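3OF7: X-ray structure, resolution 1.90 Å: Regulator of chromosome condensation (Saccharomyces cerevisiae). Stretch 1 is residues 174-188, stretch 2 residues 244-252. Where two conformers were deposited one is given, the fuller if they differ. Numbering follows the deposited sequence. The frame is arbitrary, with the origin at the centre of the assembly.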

# COMPACT_ATOMS: atom_id res chain seq x y z
N THR A 174 4.80 15.04 6.28
CA THR A 174 3.75 16.06 6.09
C THR A 174 2.67 15.53 5.16
O THR A 174 2.82 14.45 4.58
CB THR A 174 4.33 17.39 5.52
OG1 THR A 174 3.38 18.45 5.71
CG2 THR A 174 4.66 17.28 4.02
N PHE A 175 1.57 16.27 5.04
CA PHE A 175 0.59 16.02 3.99
C PHE A 175 0.61 17.14 2.97
O PHE A 175 0.56 18.33 3.32
CB PHE A 175 -0.83 15.89 4.55
CG PHE A 175 -0.96 14.88 5.65
CD1 PHE A 175 -1.04 15.29 6.98
CD2 PHE A 175 -0.99 13.52 5.37
CE1 PHE A 175 -1.16 14.34 8.02
CE2 PHE A 175 -1.11 12.57 6.40
CZ PHE A 175 -1.19 12.99 7.73
N ARG A 176 0.71 16.75 1.70
CA ARG A 176 0.51 17.68 0.61
C ARG A 176 -0.95 17.71 0.18
O ARG A 176 -1.78 16.92 0.64
CB ARG A 176 1.42 17.33 -0.58
CG ARG A 176 2.88 17.68 -0.37
CD ARG A 176 3.68 17.35 -1.62
NE ARG A 176 5.12 17.49 -1.39
CZ ARG A 176 5.80 18.62 -1.54
NH1 ARG A 176 5.18 19.73 -1.93
NH2 ARG A 176 7.10 18.64 -1.30
N CYS A 177 -1.26 18.65 -0.71
CA CYS A 177 -2.55 18.77 -1.33
C CYS A 177 -2.30 19.16 -2.80
O CYS A 177 -1.15 19.24 -3.23
CB CYS A 177 -3.38 19.83 -0.62
SG CYS A 177 -2.57 21.43 -0.58
N ASN A 178 -3.37 19.41 -3.55
CA ASN A 178 -3.26 19.68 -4.99
C ASN A 178 -2.22 20.74 -5.36
O ASN A 178 -1.59 20.65 -6.42
CB ASN A 178 -4.64 20.06 -5.57
CG ASN A 178 -5.66 18.94 -5.46
OD1 ASN A 178 -5.32 17.79 -5.20
ND2 ASN A 178 -6.94 19.28 -5.67
N GLU A 179 -2.03 21.73 -4.48
CA GLU A 179 -1.26 22.93 -4.82
C GLU A 179 0.04 23.14 -4.03
O GLU A 179 0.84 24.01 -4.38
CB GLU A 179 -2.15 24.20 -4.74
CG GLU A 179 -3.06 24.28 -3.51
CD GLU A 179 -4.40 23.59 -3.72
OE1 GLU A 179 -5.14 23.96 -4.66
OE2 GLU A 179 -4.72 22.67 -2.93
N GLY A 180 0.26 22.34 -3.00
CA GLY A 180 1.51 22.41 -2.25
C GLY A 180 1.44 21.63 -0.95
O GLY A 180 0.75 20.62 -0.87
N ILE A 181 2.16 22.12 0.05
CA ILE A 181 2.13 21.50 1.38
C ILE A 181 0.90 21.99 2.15
O ILE A 181 0.67 23.21 2.26
CB ILE A 181 3.45 21.78 2.16
CG1 ILE A 181 4.63 21.11 1.44
CG2 ILE A 181 3.36 21.30 3.64
CD1 ILE A 181 6.00 21.67 1.78
N LEU A 182 0.08 21.05 2.63
CA LEU A 182 -1.02 21.39 3.53
C LEU A 182 -0.43 21.60 4.93
O LEU A 182 -0.53 22.69 5.49
CB LEU A 182 -2.11 20.31 3.55
CG LEU A 182 -3.34 20.51 4.45
CD1 LEU A 182 -3.95 21.91 4.26
CD2 LEU A 182 -4.40 19.44 4.23
N GLY A 183 0.22 20.55 5.45
CA GLY A 183 0.82 20.60 6.79
C GLY A 183 0.80 19.22 7.43
O GLY A 183 0.40 18.23 6.80
N PHE A 184 1.21 19.16 8.68
CA PHE A 184 1.31 17.88 9.38
C PHE A 184 0.27 17.77 10.48
O PHE A 184 -0.57 16.86 10.46
CB PHE A 184 2.74 17.69 9.91
CG PHE A 184 2.92 16.43 10.73
CD1 PHE A 184 3.01 15.18 10.12
CD2 PHE A 184 3.04 16.51 12.13
CE1 PHE A 184 3.19 14.02 10.89
CE2 PHE A 184 3.22 15.37 12.90
CZ PHE A 184 3.30 14.11 12.28
N TYR A 185 0.31 18.67 11.46
CA TYR A 185 -0.64 18.60 12.57
C TYR A 185 -1.27 19.97 12.87
O TYR A 185 -0.58 20.91 13.23
CB TYR A 185 0.03 18.04 13.82
CG TYR A 185 -0.94 17.56 14.88
CD1 TYR A 185 -1.29 18.39 15.95
CD2 TYR A 185 -1.50 16.29 14.82
CE1 TYR A 185 -2.17 17.97 16.93
CE2 TYR A 185 -2.39 15.85 15.81
CZ TYR A 185 -2.72 16.70 16.86
OH TYR A 185 -3.60 16.30 17.84
N GLN A 186 -2.59 20.05 12.69
CA GLN A 186 -3.35 21.28 12.85
C GLN A 186 -2.60 22.47 12.24
O GLN A 186 -2.09 22.37 11.12
CB GLN A 186 -3.70 21.48 14.34
CG GLN A 186 -4.55 20.34 14.88
CD GLN A 186 -4.83 20.42 16.37
OE1 GLN A 186 -4.05 21.00 17.14
NE2 GLN A 186 -5.94 19.83 16.80
N ASP A 187 -2.55 23.59 12.96
CA ASP A 187 -1.78 24.75 12.52
C ASP A 187 -0.50 24.86 13.35
O ASP A 187 0.11 25.93 13.45
CB ASP A 187 -2.62 26.03 12.61
CG ASP A 187 -2.25 27.06 11.55
OD1 ASP A 187 -1.17 26.92 10.92
N LYS A 188 -0.09 23.74 13.94
CA LYS A 188 1.04 23.73 14.86
C LYS A 188 2.35 23.22 14.26
O LYS A 188 3.42 23.74 14.57
CB LYS A 188 0.68 22.94 16.13
CG LYS A 188 -0.65 23.37 16.76
CD LYS A 188 -0.95 22.58 18.03
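Stretch 2 244-252: FRLKTLDPR

Stretch 1 is a tight hairpin continued by a loop: Phe175 and Gly183 pair through their backbones, Phe175 N to Gly183 O at 2.9 Å and Gly183 N to Phe175 O at 3.1 Å. In stretch 2, residues 245-247 take helical angles, a type I turn runs from Leu246 to Leu249, and an extended tail follows, so the two segments share no regular register; the nearest CA atoms belong to Gln186 and Leu249, 4.3 Å apart.

The polar anchoring centres on Gln186. Its backbone N donates to Leu249 O at 2.7 Å, nearly straight at 169°, and its side-chain NE2 donates to Asp250 OD1 at 3.1 Å. One residue thus satisfies a turn carbonyl and holds a carboxylate, which Arg252 also engages by a salt bridge, NH2 to OD1 at 3.2 Å. Within stretch 2, Phe244 O accepts both Thr248 N (3.1 Å) and Thr248 OG1 (2.7 Å), tying the start of the segment to Thr248.

Leu249 packs on the hairpin: its CD1 lies 4.2 Å from Phe175 CD1 and 4.1 Å from Leu182 CD2. Gly183 is required by its own backbone angles, where a CB would press on the preceding carbonyl O; the same CB would also sit 3.4 Å from Leu246 CD2. Arg245 lays a guanidinium face over Leu182 CD1, 4.0 Å from Arg245 NH2, while NH2 finds its hydrogen bond elsewhere in the structure.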

# COMPACT_ATOMS: atom_id res chain seq x y z
N PHE A 244 -11.13 25.61 7.49
CA PHE A 244 -11.08 24.60 8.56
C PHE A 244 -10.08 23.45 8.28
O PHE A 244 -9.95 22.52 9.08
CB PHE A 244 -12.48 24.03 8.85
CG PHE A 244 -13.48 25.07 9.32
CD1 PHE A 244 -13.42 25.56 10.62
CD2 PHE A 244 -14.46 25.56 8.46
CE1 PHE A 244 -14.34 26.53 11.06
CE2 PHE A 244 -15.38 26.53 8.89
CZ PHE A 244 -15.31 27.01 10.19
N ARG A 245 -9.37 23.55 7.15
CA ARG A 245 -8.42 22.49 6.74
C ARG A 245 -7.22 22.32 7.66
O ARG A 245 -6.69 21.21 7.78
CB ARG A 245 -7.97 22.71 5.29
CG ARG A 245 -9.08 22.45 4.28
CD ARG A 245 -8.65 22.81 2.88
NE ARG A 245 -7.70 21.87 2.32
CZ ARG A 245 -6.80 22.18 1.38
NH1 ARG A 245 -6.73 23.41 0.90
NH2 ARG A 245 -5.97 21.24 0.93
N LEU A 246 -6.78 23.38 8.32
CA LEU A 246 -5.70 23.26 9.29
C LEU A 246 -6.22 23.11 10.72
O LEU A 246 -5.66 22.36 11.51
CB LEU A 246 -4.70 24.41 9.17
CG LEU A 246 -3.79 24.43 7.94
CD1 LEU A 246 -2.90 25.67 7.92
CD2 LEU A 246 -2.94 23.17 7.84
N LYS A 247 -7.30 23.83 11.03
CA LYS A 247 -7.94 23.73 12.35
C LYS A 247 -8.30 22.29 12.69
O LYS A 247 -8.26 21.89 13.86
CB LYS A 247 -9.18 24.63 12.44
CG LYS A 247 -8.87 26.12 12.58
CD LYS A 247 -10.16 26.96 12.40
CE LYS A 247 -9.84 28.46 12.32
NZ LYS A 247 -11.05 29.27 11.97
N THR A 248 -8.64 21.50 11.67
CA THR A 248 -9.11 20.13 11.86
C THR A 248 -8.13 19.07 11.32
O THR A 248 -8.53 17.93 11.10
CB THR A 248 -10.51 19.90 11.25
OG1 THR A 248 -10.44 19.97 9.82
CG2 THR A 248 -11.54 20.93 11.77
N LEU A 249 -6.87 19.45 11.14
CA LEU A 249 -5.84 18.54 10.63
C LEU A 249 -5.28 17.66 11.76
O LEU A 249 -4.14 17.84 12.21
CB LEU A 249 -4.73 19.32 9.90
CG LEU A 249 -3.63 18.55 9.15
CD1 LEU A 249 -4.22 17.78 7.95
CD2 LEU A 249 -2.54 19.49 8.67
N ASP A 250 -6.12 16.74 12.21
CA ASP A 250 -5.76 15.73 13.22
C ASP A 250 -6.74 14.56 13.08
O ASP A 250 -7.85 14.75 12.57
CB ASP A 250 -5.78 16.31 14.65
CG ASP A 250 -7.12 16.91 15.02
OD1 ASP A 250 -7.35 18.09 14.70
OD2 ASP A 250 -7.93 16.20 15.65
N PRO A 251 -6.34 13.35 13.53
CA PRO A 251 -7.20 12.19 13.25
C PRO A 251 -8.57 12.31 13.89
O PRO A 251 -8.67 12.59 15.08
CB PRO A 251 -6.41 11.00 13.85
CG PRO A 251 -4.99 11.47 13.87
CD PRO A 251 -5.09 12.95 14.19
N ARG A 252 -9.62 12.12 13.09
CA ARG A 252 -10.99 12.32 13.52
C ARG A 252 -11.91 11.27 12.93
O ARG A 252 -11.74 10.88 11.77
CB ARG A 252 -11.48 13.72 13.10
CG ARG A 252 -10.90 14.85 13.94
CD ARG A 252 -11.15 16.21 13.30
NE ARG A 252 -10.44 17.26 14.00
CZ ARG A 252 -11.02 18.30 14.60
NH1 ARG A 252 -12.34 18.44 14.57
NH2 ARG A 252 -10.27 19.20 15.21